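Local coordinates for protein transcriptional regulator, IclR family (Ruegeria sp. TM1040, PDB 3R4K) that probably binds DNA through a winged helix-turn-helix domain and regulates transcription as an IclR-family protein, at residues Gly49-Val54 with Arg58-Gly63. Sequence-based numbering, arbitrary orientation.
Sequences GFVEQV and RSYRLG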
# COMPACT_ATOMS: atom_id res chain seq x y z
N GLY A 49 -15.61 -4.90 7.71
CA GLY A 49 -14.29 -4.47 8.15
C GLY A 49 -13.77 -3.22 7.46
O GLY A 49 -12.58 -2.93 7.56
N PHE A 50 -14.65 -2.48 6.77
CA PHE A 50 -14.29 -1.27 6.05
C PHE A 50 -14.30 -0.07 6.97
O PHE A 50 -13.55 0.86 6.72
CB PHE A 50 -15.23 -1.05 4.86
CG PHE A 50 -14.76 -1.83 3.65
CD1 PHE A 50 -14.76 -3.23 3.64
CD2 PHE A 50 -14.34 -1.17 2.50
CE1 PHE A 50 -14.30 -3.94 2.53
CE2 PHE A 50 -13.94 -1.89 1.36
CZ PHE A 50 -13.90 -3.27 1.40
N VAL A 51 -15.17 -0.05 8.00
CA VAL A 51 -15.20 1.02 8.98
C VAL A 51 -15.22 0.39 10.39
O VAL A 51 -15.53 -0.80 10.54
CB VAL A 51 -16.35 2.07 8.79
CG1 VAL A 51 -16.50 2.51 7.35
CG2 VAL A 51 -17.68 1.61 9.37
N GLU A 52 -14.88 1.17 11.41
CA GLU A 52 -14.98 0.71 12.80
C GLU A 52 -15.35 1.87 13.71
O GLU A 52 -15.09 3.03 13.38
CB GLU A 52 -13.72 -0.04 13.28
CG GLU A 52 -12.44 0.76 13.40
CD GLU A 52 -11.29 -0.05 13.97
OE1 GLU A 52 -11.26 -1.29 13.79
OE2 GLU A 52 -10.40 0.57 14.60
N GLN A 53 -16.04 1.56 14.82
CA GLN A 53 -16.45 2.55 15.80
C GLN A 53 -15.27 2.85 16.69
O GLN A 53 -14.57 1.92 17.08
CB GLN A 53 -17.65 2.05 16.63
CG GLN A 53 -18.97 2.05 15.86
CD GLN A 53 -20.17 1.60 16.68
OE1 GLN A 53 -20.14 1.58 17.92
NE2 GLN A 53 -21.26 1.27 16.00
N VAL A 54 -15.02 4.14 16.97
CA VAL A 54 -13.91 4.55 17.84
C VAL A 54 -14.44 4.48 19.30
O VAL A 54 -15.59 4.86 19.54
CB VAL A 54 -13.25 5.91 17.44
CG1 VAL A 54 -13.60 6.32 16.01
CG2 VAL A 54 -13.56 7.05 18.42
N ARG A 58 -20.06 7.77 19.32
CA ARG A 58 -20.50 7.22 18.03
C ARG A 58 -19.77 7.93 16.89
O ARG A 58 -20.36 8.67 16.09
CB ARG A 58 -22.03 7.31 17.88
N SER A 59 -18.46 7.70 16.85
CA SER A 59 -17.52 8.20 15.87
C SER A 59 -17.04 7.00 15.06
O SER A 59 -16.99 5.89 15.57
CB SER A 59 -16.36 8.90 16.58
OG SER A 59 -15.28 9.24 15.73
N TYR A 60 -16.71 7.22 13.79
CA TYR A 60 -16.22 6.16 12.94
C TYR A 60 -14.89 6.52 12.35
O TYR A 60 -14.61 7.69 12.09
CB TYR A 60 -17.18 5.85 11.80
CG TYR A 60 -18.60 5.48 12.19
CD1 TYR A 60 -18.94 4.16 12.48
CD2 TYR A 60 -19.62 6.43 12.17
CE1 TYR A 60 -20.25 3.81 12.79
CE2 TYR A 60 -20.93 6.09 12.47
CZ TYR A 60 -21.25 4.77 12.77
OH TYR A 60 -22.54 4.42 13.05
N ARG A 61 -14.07 5.50 12.12
CA ARG A 61 -12.80 5.61 11.42
C ARG A 61 -12.73 4.43 10.46
O ARG A 61 -13.53 3.49 10.57
CB ARG A 61 -11.61 5.67 12.37
CG ARG A 61 -11.35 4.41 13.15
CD ARG A 61 -10.16 4.59 14.04
NE ARG A 61 -9.71 3.32 14.58
CZ ARG A 61 -8.77 3.19 15.51
NH1 ARG A 61 -8.21 4.27 16.05
NH2 ARG A 61 -8.41 1.99 15.94
N LEU A 62 -11.80 4.48 9.50
CA LEU A 62 -11.65 3.41 8.54
C LEU A 62 -11.17 2.11 9.21
O LEU A 62 -10.49 2.15 10.23
CB LEU A 62 -10.76 3.83 7.37
CG LEU A 62 -11.45 4.81 6.41
CD1 LEU A 62 -10.48 5.49 5.59
CD2 LEU A 62 -12.44 4.10 5.48
N GLY A 63 -11.67 1.00 8.69
CA GLY A 63 -11.43 -0.36 9.19
C GLY A 63 -10.21 -1.07 8.62
O GLY A 63 -9.60 -0.64 7.64
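Strands 51-54 and 59-62 form the beta hairpin, or wing, of a winged helix-turn-helix domain. Glu-52 and Arg-61 sit at its centre as an antiparallel hydrogen-bonded pair. Glu-52 N donates to Arg-61 O at 2.8 Å, and Arg-61 N returns a bond to Glu-52 O at 3.0 Å. Toward the open end of the hairpin, Gly-63 N reaches Phe-50 O at 2.7 Å from above the carbonyl plane. A CB on Gly-63 would clash with the backbone of Gly-49, Phe-50 and Val-51.

The side chains of Glu-52 and Arg-61 run alongside each other and point the same way. In both, CG lies between the backbone N and the carbonyl carbon (chi1 66° and 67°), and the chains then extend over the same face of the sheet. Arg-61 meets the acid side-on. Its NE and NH2 each lie 2.8 Å from Glu-52 OE2, which accepts both bonds. Carboxylate and guanidinium are nearly coplanar, 17° apart. On this face too, Val-54 CG1 packs 3.4 Å from Ser-59 OG.

On the other face, Gln-53 CG lies against the Tyr-60 ring, 3.8 Å from CE1. The Gln-53 amide is turned almost perpendicular to that ring. Tyr-60 also packs on Tyr-39 and Met-42 of helix 35-47, joining the wing to the helical part of the domain.

With an alanine here instead of Arg-61, Glu-52 would probably lose its mate within the hairpin and be freer to turn. Arg-73 of the second subunit also forms a salt bridge to Glu-52 OE2. Two arginines therefore converge on one carboxylate oxygen, which probably stabilises its negative charge and couples the wing to the dimer partner.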